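Local coordinates for L-isoleucine-4-hydroxylase (Bacillus thuringiensis, PDB 6LNH), which hydroxylates free L-isoleucine to (4S)-4-hydroxy-L-isoleucine, using iron(II), ascorbate, 2-oxoglutarate and molecular oxygen and releasing succinate and carbon dioxide, at residues 76-79 with 84-87; 115-120 with 147-152; 124-129 with 241-246; 131-134 with 138-141. All coordinates share one frame; numbering follows the deposited sequence.

Contact 1: residues 76-79 with 84-87; sequences IKYV and YILD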
loop_
_atom_site.group_PDB
_atom_site.type_symbol
_atom_site.label_atom_id
_atom_site.label_comp_id
_atom_site.label_asym_id
_atom_site.label_seq_id
_atom_site.Cartn_x
_atom_site.Cartn_y
_atom_site.Cartn_z
ATOM N N ILE C 76 10.943 23.590 -30.956
ATOM C CA ILE C 76 11.334 23.259 -32.321
ATOM C C ILE C 76 12.851 23.224 -32.385
ATOM O O ILE C 76 13.520 24.164 -31.938
ATOM C CB ILE C 76 10.769 24.269 -33.337
ATOM C CG1 ILE C 76 9.256 24.413 -33.176
ATOM C CG2 ILE C 76 11.120 23.848 -34.758
ATOM C CD1 ILE C 76 8.680 25.619 -33.895
ATOM N N LYS C 77 13.393 22.145 -32.938
ATOM C CA LYS C 77 14.829 22.013 -33.168
ATOM C C LYS C 77 15.040 21.903 -34.673
ATOM O O LYS C 77 14.839 20.833 -35.256
ATOM C CB LYS C 77 15.395 20.804 -32.428
ATOM C CG LYS C 77 16.815 20.424 -32.828
ATOM C CD LYS C 77 17.806 21.523 -32.479
ATOM C CE LYS C 77 19.232 21.097 -32.791
ATOM N NZ LYS C 77 19.461 20.936 -34.255
ATOM N N TYR C 78 15.428 23.005 -35.310
ATOM C CA TYR C 78 15.700 22.959 -36.737
ATOM C C TYR C 78 17.039 22.281 -36.992
ATOM O O TYR C 78 17.980 22.404 -36.202
ATOM C CB TYR C 78 15.713 24.368 -37.333
ATOM C CG TYR C 78 14.374 25.068 -37.328
ATOM C CD1 TYR C 78 13.442 24.836 -38.331
ATOM C CD2 TYR C 78 14.045 25.970 -36.324
ATOM C CE1 TYR C 78 12.218 25.477 -38.331
ATOM C CE2 TYR C 78 12.823 26.618 -36.317
ATOM C CZ TYR C 78 11.915 26.368 -37.325
ATOM O OH TYR C 78 10.698 27.008 -37.320
ATOM N N VAL C 79 17.108 21.543 -38.103
ATOM C CA VAL C 79 18.276 20.707 -38.371
ATOM C C VAL C 79 19.529 21.568 -38.511
ATOM O O VAL C 79 20.615 21.196 -38.048
ATOM C CB VAL C 79 18.033 19.828 -39.616
ATOM C CG1 VAL C 79 17.477 20.653 -40.765
ATOM C CG2 VAL C 79 19.308 19.101 -40.021
ATOM N N TYR C 84 17.088 25.667 -29.693
ATOM C CA TYR C 84 15.764 25.128 -29.426
ATOM C C TYR C 84 14.899 26.313 -29.037
ATOM O O TYR C 84 15.250 27.061 -28.120
ATOM C CB TYR C 84 15.777 24.092 -28.304
ATOM C CG TYR C 84 16.698 22.916 -28.524
ATOM C CD1 TYR C 84 18.078 23.065 -28.464
ATOM C CD2 TYR C 84 16.188 21.648 -28.758
ATOM C CE1 TYR C 84 18.924 21.989 -28.650
ATOM C CE2 TYR C 84 17.024 20.563 -28.944
ATOM C CZ TYR C 84 18.392 20.738 -28.890
ATOM O OH TYR C 84 19.225 19.658 -29.077
ATOM N N ILE C 85 13.792 26.504 -29.753
ATOM C CA ILE C 85 12.928 27.681 -29.459
ATOM C C ILE C 85 11.545 27.211 -29.007
ATOM O O ILE C 85 11.048 26.214 -29.550
ATOM C CB ILE C 85 12.859 28.617 -30.679
ATOM C CG1 ILE C 85 12.664 27.835 -31.979
ATOM C CG2 ILE C 85 14.096 29.496 -30.741
ATOM C CD1 ILE C 85 12.192 28.682 -33.133
ATOM N N LEU C 86 10.972 27.914 -28.029
ATOM C CA LEU C 86 9.620 27.597 -27.512
ATOM C C LEU C 86 8.598 28.061 -28.552
ATOM O O LEU C 86 8.511 29.275 -28.783
ATOM C CB LEU C 86 9.426 28.338 -26.187
ATOM C CG LEU C 86 8.256 27.862 -25.330
ATOM C CD1 LEU C 86 6.991 28.627 -25.676
ATOM C CD2 LEU C 86 8.039 26.368 -25.496
ATOM N N ASP C 87 7.875 27.122 -29.164
ATOM C CA ASP C 87 6.860 27.473 -30.189
ATOM C C ASP C 87 5.759 28.313 -29.535
ATOM O O ASP C 87 5.381 28.007 -28.394
ATOM C CB ASP C 87 6.304 26.223 -30.871
ATOM C CG ASP C 87 5.535 26.523 -32.145
ATOM O OD1 ASP C 87 4.944 27.613 -32.227
ATOM O OD2 ASP C 87 5.533 25.662 -33.041
#

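Contact 2: residues 115-120 with 147-152; sequences SFLCNP and IGLHQV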
loop_
_atom_site.group_PDB
_atom_site.type_symbol
_atom_site.label_atom_id
_atom_site.label_comp_id
_atom_site.label_asym_id
_atom_site.label_seq_id
_atom_site.Cartn_x
_atom_site.Cartn_y
_atom_site.Cartn_z
ATOM N N SER C 115 6.975 29.369 -15.491
ATOM C CA SER C 115 7.711 29.004 -14.282
ATOM C C SER C 115 7.992 27.507 -14.215
ATOM O O SER C 115 9.009 27.092 -13.650
ATOM C CB SER C 115 6.938 29.455 -13.044
ATOM O OG SER C 115 5.587 29.034 -13.114
ATOM N N PHE C 116 7.109 26.686 -14.786
ATOM C CA PHE C 116 7.344 25.248 -14.848
ATOM C C PHE C 116 8.386 24.910 -15.907
ATOM O O PHE C 116 9.231 24.035 -15.690
ATOM C CB PHE C 116 6.015 24.519 -15.107
ATOM C CG PHE C 116 6.136 23.011 -15.230
ATOM C CD1 PHE C 116 6.702 22.408 -16.348
ATOM C CD2 PHE C 116 5.663 22.196 -14.214
ATOM C CE1 PHE C 116 6.800 21.028 -16.441
ATOM C CE2 PHE C 116 5.756 20.816 -14.302
ATOM C CZ PHE C 116 6.324 20.232 -15.418
ATOM N N LEU C 117 8.355 25.596 -17.053
ATOM C CA LEU C 117 9.275 25.254 -18.134
ATOM C C LEU C 117 10.708 25.671 -17.824
ATOM O O LEU C 117 11.652 24.999 -18.254
ATOM C CB LEU C 117 8.823 25.921 -19.436
ATOM C CG LEU C 117 7.578 25.424 -20.169
ATOM C CD1 LEU C 117 7.223 26.400 -21.281
ATOM C CD2 LEU C 117 7.804 24.032 -20.732
ATOM N N CYS C 118 10.899 26.763 -17.088
ATOM C CA CYS C 118 12.237 27.188 -16.698
ATOM C C CYS C 118 12.708 26.581 -15.381
ATOM O O CYS C 118 13.856 26.819 -14.989
ATOM C CB CYS C 118 12.320 28.719 -16.647
ATOM S SG CYS C 118 11.319 29.507 -15.379
ATOM N N ASN C 119 11.858 25.833 -14.680
ATOM C CA ASN C 119 12.291 25.114 -13.493
ATOM C C ASN C 119 13.505 24.261 -13.856
ATOM O O ASN C 119 13.388 23.359 -14.699
ATOM C CB ASN C 119 11.155 24.247 -12.949
ATOM C CG ASN C 119 11.546 23.438 -11.712
ATOM O OD1 ASN C 119 12.642 22.884 -11.619
ATOM N ND2 ASN C 119 10.630 23.365 -10.754
ATOM N N PRO C 120 14.674 24.519 -13.261
ATOM C CA PRO C 120 15.893 23.798 -13.665
ATOM C C PRO C 120 15.758 22.286 -13.675
ATOM O O PRO C 120 16.450 21.622 -14.457
ATOM C CB PRO C 120 16.921 24.267 -12.627
ATOM C CG PRO C 120 16.458 25.643 -12.275
ATOM C CD PRO C 120 14.957 25.523 -12.220
ATOM N N ILE C 147 9.774 18.753 -30.086
ATOM C CA ILE C 147 9.905 18.169 -28.753
ATOM C C ILE C 147 8.683 18.609 -27.955
ATOM O O ILE C 147 8.610 19.748 -27.486
ATOM C CB ILE C 147 11.212 18.581 -28.070
ATOM C CG1 ILE C 147 12.411 18.052 -28.858
ATOM C CG2 ILE C 147 11.251 18.054 -26.638
ATOM C CD1 ILE C 147 13.746 18.504 -28.309
ATOM N N GLY C 148 7.717 17.706 -27.792
ATOM C CA GLY C 148 6.474 18.038 -27.117
ATOM C C GLY C 148 6.513 17.739 -25.627
ATOM O O GLY C 148 7.084 16.741 -25.191
ATOM N N LEU C 149 5.895 18.626 -24.852
ATOM C CA LEU C 149 5.802 18.492 -23.403
ATOM C C LEU C 149 4.332 18.486 -23.016
ATOM O O LEU C 149 3.616 19.459 -23.275
ATOM C CB LEU C 149 6.543 19.626 -22.692
ATOM C CG LEU C 149 8.045 19.437 -22.467
ATOM C CD1 LEU C 149 8.818 19.663 -23.757
ATOM C CD2 LEU C 149 8.537 20.366 -21.370
ATOM N N HIS C 150 3.887 17.401 -22.389
ATOM C CA HIS C 150 2.502 17.259 -21.960
ATOM C C HIS C 150 2.456 17.156 -20.446
ATOM O O HIS C 150 2.982 16.201 -19.865
ATOM C CB HIS C 150 1.849 16.033 -22.598
ATOM C CG HIS C 150 1.686 16.136 -24.082
ATOM N ND1 HIS C 150 0.557 16.660 -24.674
ATOM C CD2 HIS C 150 2.507 15.774 -25.094
ATOM C CE1 HIS C 150 0.688 16.613 -25.987
ATOM N NE2 HIS C 150 1.864 16.082 -26.269
ATOM N N GLN C 151 1.829 18.142 -19.815
ATOM C CA GLN C 151 1.607 18.169 -18.377
ATOM C C GLN C 151 0.178 17.690 -18.144
ATOM O O GLN C 151 -0.775 18.400 -18.473
ATOM C CB GLN C 151 1.821 19.588 -17.855
ATOM C CG GLN C 151 2.083 19.744 -16.377
ATOM C CD GLN C 151 2.270 21.205 -16.008
ATOM O OE1 GLN C 151 2.078 22.091 -16.842
ATOM N NE2 GLN C 151 2.634 21.463 -14.760
ATOM N N VAL C 152 0.025 16.498 -17.568
ATOM C CA VAL C 152 -1.281 15.865 -17.424
ATOM C C VAL C 152 -1.508 15.500 -15.967
ATOM O O VAL C 152 -0.639 14.902 -15.323
ATOM C CB VAL C 152 -1.417 14.609 -18.303
ATOM C CG1 VAL C 152 -2.853 14.089 -18.264
ATOM C CG2 VAL C 152 -0.996 14.906 -19.736
#

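Contact 3: residues 124-129 with 241-246; sequences NIVRFD and LLVTFS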
loop_
_atom_site.group_PDB
_atom_site.type_symbol
_atom_site.label_atom_id
_atom_site.label_comp_id
_atom_site.label_asym_id
_atom_site.label_seq_id
_atom_site.Cartn_x
_atom_site.Cartn_y
_atom_site.Cartn_z
ATOM N N ASN C 124 16.342 20.024 -17.019
ATOM C CA ASN C 124 17.285 18.912 -17.018
ATOM C C ASN C 124 16.634 17.626 -17.515
ATOM O O ASN C 124 17.275 16.830 -18.212
ATOM C CB ASN C 124 17.853 18.711 -15.617
ATOM C CG ASN C 124 18.946 17.669 -15.579
ATOM O OD1 ASN C 124 19.708 17.518 -16.534
ATOM N ND2 ASN C 124 19.019 16.925 -14.481
ATOM N N ILE C 125 15.367 17.401 -17.161
ATOM C CA ILE C 125 14.661 16.221 -17.657
ATOM C C ILE C 125 14.538 16.288 -19.172
ATOM O O ILE C 125 14.807 15.310 -19.882
ATOM C CB ILE C 125 13.283 16.092 -16.983
ATOM C CG1 ILE C 125 13.435 15.808 -15.487
ATOM C CG2 ILE C 125 12.464 14.995 -17.646
ATOM C CD1 ILE C 125 12.166 16.046 -14.695
ATOM N N VAL C 126 14.135 17.450 -19.690
ATOM C CA VAL C 126 13.978 17.617 -21.132
ATOM C C VAL C 126 15.312 17.439 -21.846
ATOM O O VAL C 126 15.386 16.799 -22.904
ATOM C CB VAL C 126 13.353 18.992 -21.437
ATOM C CG1 VAL C 126 13.423 19.298 -22.922
ATOM C CG2 VAL C 126 11.915 19.040 -20.939
ATOM N N ARG C 127 16.387 17.989 -21.281
ATOM C CA ARG C 127 17.698 17.840 -21.904
ATOM C C ARG C 127 18.187 16.397 -21.838
ATOM O O ARG C 127 18.825 15.909 -22.779
ATOM C CB ARG C 127 18.701 18.797 -21.262
ATOM C CG ARG C 127 18.528 20.248 -21.720
ATOM C CD ARG C 127 18.173 20.343 -23.208
ATOM N NE ARG C 127 17.164 21.368 -23.477
ATOM C CZ ARG C 127 16.531 21.512 -24.638
ATOM N NH1 ARG C 127 16.801 20.697 -25.648
ATOM N NH2 ARG C 127 15.626 22.471 -24.790
ATOM N N PHE C 128 17.921 15.701 -20.729
ATOM C CA PHE C 128 18.247 14.279 -20.677
ATOM C C PHE C 128 17.462 13.506 -21.731
ATOM O O PHE C 128 18.019 12.666 -22.448
ATOM C CB PHE C 128 17.975 13.700 -19.290
ATOM C CG PHE C 128 18.090 12.204 -19.249
ATOM C CD1 PHE C 128 19.323 11.602 -19.073
ATOM C CD2 PHE C 128 16.974 11.397 -19.425
ATOM C CE1 PHE C 128 19.446 10.227 -19.058
ATOM C CE2 PHE C 128 17.088 10.019 -19.413
ATOM C CZ PHE C 128 18.327 9.433 -19.229
ATOM N N ASP C 129 16.154 13.768 -21.824
ATOM C CA ASP C 129 15.323 13.051 -22.787
ATOM C C ASP C 129 15.790 13.322 -24.208
ATOM O O ASP C 129 15.847 12.408 -25.040
ATOM C CB ASP C 129 13.857 13.457 -22.629
ATOM C CG ASP C 129 13.283 13.078 -21.280
ATOM O OD1 ASP C 129 13.961 12.352 -20.524
ATOM O OD2 ASP C 129 12.149 13.507 -20.979
ATOM N N LEU C 241 4.213 13.840 -16.642
ATOM C CA LEU C 241 4.866 14.678 -17.639
ATOM C C LEU C 241 5.286 13.794 -18.802
ATOM O O LEU C 241 6.032 12.828 -18.609
ATOM C CB LEU C 241 6.080 15.406 -17.058
ATOM C CG LEU C 241 6.838 16.260 -18.078
ATOM C CD1 LEU C 241 6.012 17.472 -18.493
ATOM C CD2 LEU C 241 8.196 16.682 -17.540
ATOM N N LEU C 242 4.826 14.129 -20.003
ATOM C CA LEU C 242 5.234 13.441 -21.219
ATOM C C LEU C 242 6.173 14.334 -22.019
ATOM O O LEU C 242 5.888 15.519 -22.219
ATOM C CB LEU C 242 4.025 13.059 -22.077
ATOM C CG LEU C 242 3.017 12.031 -21.562
ATOM C CD1 LEU C 242 1.752 12.082 -22.406
ATOM C CD2 LEU C 242 3.617 10.636 -21.590
ATOM N N VAL C 243 7.286 13.764 -22.472
ATOM C CA VAL C 243 8.216 14.443 -23.367
ATOM C C VAL C 243 8.317 13.591 -24.626
ATOM O O VAL C 243 8.886 12.492 -24.596
ATOM C CB VAL C 243 9.591 14.664 -22.725
ATOM C CG1 VAL C 243 10.470 15.493 -23.648
ATOM C CG2 VAL C 243 9.442 15.354 -21.375
ATOM N N THR C 244 7.765 14.094 -25.727
ATOM C CA THR C 244 7.667 13.360 -26.980
ATOM C C THR C 244 8.564 13.974 -28.046
ATOM O O THR C 244 8.810 15.185 -28.057
ATOM C CB THR C 244 6.222 13.329 -27.482
ATOM O OG1 THR C 244 5.865 14.621 -27.989
ATOM C CG2 THR C 244 5.275 12.957 -26.349
ATOM N N PHE C 245 9.067 13.119 -28.936
ATOM C CA PHE C 245 9.912 13.531 -30.050
ATOM C C PHE C 245 9.274 13.075 -31.357
ATOM O O PHE C 245 9.110 11.870 -31.584
ATOM C CB PHE C 245 11.325 12.965 -29.888
ATOM C CG PHE C 245 12.016 13.434 -28.638
ATOM C CD1 PHE C 245 11.676 12.912 -27.398
ATOM C CD2 PHE C 245 12.985 14.420 -28.698
ATOM C CE1 PHE C 245 12.293 13.354 -26.248
ATOM C CE2 PHE C 245 13.608 14.865 -27.549
ATOM C CZ PHE C 245 13.262 14.331 -26.323
ATOM N N SER C 246 8.914 14.038 -32.209
ATOM C CA SER C 246 8.334 13.758 -33.517
ATOM C C SER C 246 8.820 14.792 -34.528
ATOM O O SER C 246 9.447 15.794 -34.175
ATOM C CB SER C 246 6.802 13.720 -33.456
ATOM O OG SER C 246 6.274 14.970 -33.054
#

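Contact 4: residues 131-134 with 138-141; sequences EFAF and IIDK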
loop_
_atom_site.group_PDB
_atom_site.type_symbol
_atom_site.label_atom_id
_atom_site.label_comp_id
_atom_site.label_asym_id
_atom_site.label_seq_id
_atom_site.Cartn_x
_atom_site.Cartn_y
_atom_site.Cartn_z
ATOM N N GLU C 131 18.841 14.177 -25.218
ATOM C CA GLU C 131 20.121 13.526 -25.468
ATOM C C GLU C 131 19.948 12.024 -25.655
ATOM O O GLU C 131 20.671 11.401 -26.441
ATOM C CB GLU C 131 21.078 13.817 -24.310
ATOM C CG GLU C 131 22.383 13.034 -24.333
ATOM C CD GLU C 131 23.294 13.406 -23.174
ATOM O OE1 GLU C 131 23.349 14.605 -22.820
ATOM O OE2 GLU C 131 23.956 12.505 -22.614
ATOM N N PHE C 132 18.974 11.430 -24.957
ATOM C CA PHE C 132 18.667 10.017 -25.155
ATOM C C PHE C 132 18.006 9.788 -26.508
ATOM O O PHE C 132 18.363 8.849 -27.228
ATOM C CB PHE C 132 17.773 9.526 -24.008
ATOM C CG PHE C 132 17.427 8.047 -24.058
ATOM C CD1 PHE C 132 16.677 7.502 -25.096
ATOM C CD2 PHE C 132 17.838 7.206 -23.040
ATOM C CE1 PHE C 132 16.371 6.159 -25.124
ATOM C CE2 PHE C 132 17.527 5.858 -23.058
ATOM C CZ PHE C 132 16.792 5.335 -24.104
ATOM N N ALA C 133 17.049 10.640 -26.875
ATOM C CA ALA C 133 16.348 10.456 -28.140
ATOM C C ALA C 133 17.305 10.558 -29.320
ATOM O O ALA C 133 17.241 9.751 -30.256
ATOM C CB ALA C 133 15.219 11.480 -28.269
ATOM N N PHE C 134 18.200 11.547 -29.292
ATOM C CA PHE C 134 19.167 11.740 -30.368
ATOM C C PHE C 134 20.172 10.605 -30.499
ATOM O O PHE C 134 20.722 10.411 -31.586
ATOM C CB PHE C 134 19.896 13.063 -30.169
ATOM C CG PHE C 134 19.058 14.247 -30.507
ATOM C CD1 PHE C 134 17.897 14.082 -31.239
ATOM C CD2 PHE C 134 19.415 15.517 -30.097
ATOM C CE1 PHE C 134 17.112 15.154 -31.559
ATOM C CE2 PHE C 134 18.627 16.602 -30.421
ATOM C CZ PHE C 134 17.469 16.418 -31.152
ATOM N N ILE C 138 16.318 5.509 -33.965
ATOM C CA ILE C 138 14.912 5.725 -34.295
ATOM C C ILE C 138 14.687 7.131 -34.841
ATOM O O ILE C 138 13.922 7.323 -35.794
ATOM C CB ILE C 138 14.006 5.449 -33.076
ATOM C CG1 ILE C 138 14.081 3.988 -32.621
ATOM C CG2 ILE C 138 12.566 5.773 -33.400
ATOM C CD1 ILE C 138 15.225 3.663 -31.731
ATOM N N ILE C 139 15.343 8.130 -34.263
ATOM C CA ILE C 139 15.098 9.520 -34.628
ATOM C C ILE C 139 16.043 9.885 -35.762
ATOM O O ILE C 139 17.269 9.813 -35.618
ATOM C CB ILE C 139 15.287 10.455 -33.422
ATOM C CG1 ILE C 139 14.113 10.312 -32.451
ATOM C CG2 ILE C 139 15.436 11.905 -33.876
ATOM C CD1 ILE C 139 12.811 10.884 -32.966
ATOM N N ASP C 140 15.467 10.267 -36.897
ATOM C CA ASP C 140 16.246 10.649 -38.065
ATOM C C ASP C 140 16.689 12.093 -37.884
ATOM O O ASP C 140 15.873 13.019 -37.933
ATOM C CB ASP C 140 15.405 10.449 -39.324
ATOM C CG ASP C 140 16.038 11.040 -40.562
ATOM O OD1 ASP C 140 17.271 10.923 -40.731
ATOM O OD2 ASP C 140 15.286 11.606 -41.382
ATOM N N LYS C 141 17.994 12.281 -37.695
ATOM C CA LYS C 141 18.609 13.584 -37.472
ATOM C C LYS C 141 18.595 14.462 -38.712
ATOM O O LYS C 141 19.135 15.573 -38.674
ATOM C CB LYS C 141 20.039 13.395 -36.963
ATOM C CG LYS C 141 20.164 13.428 -35.445
ATOM C CD LYS C 141 19.222 12.429 -34.780
ATOM C CE LYS C 141 19.940 11.156 -34.366
ATOM N NZ LYS C 141 19.022 10.186 -33.685
#

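Contact 1: residues 76-79 with 84-87
I76 and I85 face each other as an antiparallel hydrogen-bonded pair, the backbone core of a beta hairpin between strands 68-77 and 84-86. I76 N donates to I85 O over 3.0 Å, lying in the plane of that carbonyl, and I85 N returns a bond of 3.2 Å to I76 O. The same oxygen also receives a CA-H contact from Y84.

On one face of the hairpin, K77 lays its aliphatic chain over the ring of Y84. K77 CD does most of the touching, 3.8 Å from the centroid of the Y84 ring and only 15° off the normal, a clear CH-pi contact. The bend at chi2 (64°) turns the chain over the ring, whereas NZ ends too far from the centroid for more than a weak cation-pi attraction. That ammonium is instead held by two carbonyl oxygens, Y78 O at 2.9 Å from K77 NZ and S81 O in the connecting turn.

On the face that carries I76 and I85, two apolar branches meet the ring of Y78 differently. I76 CG2 rests over one ring face, and I85 CD1 comes to the edge, in plane, 3.8 Å from Y78 CE2. I76 CD1 reaches across to D87 OD2 at 3.3 Å; that carboxylate is positioned by S89 N on OD1 and by a salt bridge from R74 to OD2.

Strand 84-86 forms the margin of the large sheet within this chain. Inward, I76 packs on I146 of strand 145-156, while Y84 leans on helix 120-134 at T130 and F134 and makes a cation-pi contact with R127.

Contact 2: residues 115-120 with 147-152
F116 and Q151 approach from opposite directions, and theirs is the amide-on-ring part of the contact. Q151 NE2 lies 3.2 Å from both CD2 and CE2 of F116, while Q151 CD stands 3.9 Å above one ring face, displaced toward the rim. Ring and amide planes are inclined by 42°, so the two groups are neither stacked nor perpendicular. The F116 ring is carried out to the amide with CG anti to the backbone N (chi1 178°), and Q151 meets it with a chain extended beyond CG. The amide nitrogen has its polar partner in D55 OD2, a hydrogen bond that probably helps to hold the amide over the ring face.

Apolar contact is narrower: L117 CD2 meets L149 CD2 at 3.8 Å, methyl against methyl, and L149 also packs on V126 of helix 120-134. The elements joined are helix 114-117 and strand 145-156, the latter in the seven-stranded antiparallel sheet, consistent with the major sheet of the double-stranded beta-helix (cupin) fold of 2-oxoglutarate-dependent dioxygenases.

Polar capping belongs to the chain just beyond the touching residues. N119 is the N-cap residue before helix 120-134, with OD1 accepting from L121 N, and its ND2 donates to L48 O of helix 44-54.

Contact 3: residues 124-129 with 241-246
D129 drives its side chain against V243 and F245, pinning helix 120-134 to strand 236-247 on one face of the large antiparallel sheet. This is helix-on-sheet packing in the cupin-type double-stranded beta-helix expected of an iron- and 2-oxoglutarate-dependent oxygenase. The segment axes pass 9.5 Å apart and run at 35° to each other.

The tight part is the D129 end. D129 OD2 lies 3.3 Å from both CG2 and CB of V243, so a carboxylate oxygen rests on a wholly apolar branch. It is not left without a partner there: H180 NE2, on the adjacent strand 176-184, makes a hydrogen bond to OD2, which would probably favour a charged carboxylate in this buried setting. A chi1 of -64°, with CG anti to the carbonyl carbon, swings the D129 carboxylate toward V243. The backbone turns D129 CB to the F245 ring, which it meets at the edge, in plane.

Contact slackens toward the start of the helical segment. V126 CG2 and V243 CG2 are 4.5 Å apart, a distance of loose van der Waals contact, and V126 also fills against L149 of strand 145-156. On the side facing away from the strand, R127 is partly exposed; V126 CG1 lies 4.1 Å above the centre of the R127 guanidinium, which also has the Y84 ring as a cation-pi partner. N124 is exposed.

The contact lies away from the metal: the V243 side chain is about 13 Å from the bound iron. At the far end of the contact, F245 CZ comes to within 3.4 Å of D129 C, meeting the backbone carbonyl carbon obliquely.

Contact 4: residues 131-134 with 138-141
The ring of F134 meets I139 at its edge: I139 CG2 approaches near the ring plane, 4.2 Å from F134 CD1. K141 comes to the same ring atom obliquely, with its CD 4.1 Å from F134 CD1, while beyond the two segments the ring packs against L145 of strand 145-156. A second, slighter apolar contact sets A133 CB 4.5 Å from I139 CG1. The backbone carbonyl of A133 also lies beside the isoleucine, with its O 3.8 Å from I139 CB.

Polar contact centres on the ammonium group of K141. K141 NZ donates to F134 O over 2.7 Å, although the geometry is bent: the C=O...N angle is 115°, and the nitrogen stands 46° out of the carbonyl plane. A second bond of 2.6 Å runs from K141 NZ to I139 O, and T136 O in the intervening turn supplies a third acceptor. Bends at chi2 and chi3 (100°) curl the chain back to this group of oxygens. One lysine thereby ties the carboxyl-terminal part of helix 120-134 to the chain that leaves it, and the positive charge would probably suit the negative end of the helix dipole. T136 OG1, bonded to A133 O, reinforces the same turn.

The connection leads from helix 120-134 into strand 145-156 and lies over the sheet. A133 and I139 both pack on F245 of strand 236-247, I139 also touches P175, and Y247 OH accepts a hydrogen bond from the backbone N of D140. On another side of the helix, F132 meets helix 19-29 at K22 and V23.

Followed from the N terminus, contact 1 closes first, completing the short hairpin at the margin of the large sheet before any other contact opens. Contact 2 then opens at helix 114-117, and contact 3 at helix 120-134. Contact 4 closes a short loop at the end of that helix, lying within the spans of both. Contact 2 closes at strand 145-156 and contact 3 only at strand 236-247, so these two cross. Since those strands are neighbours, joined by backbone bonds such as H150 N to L242 O, both bring helices onto one sheet. The hairpin of contact 1 touches all three of the others through Y84.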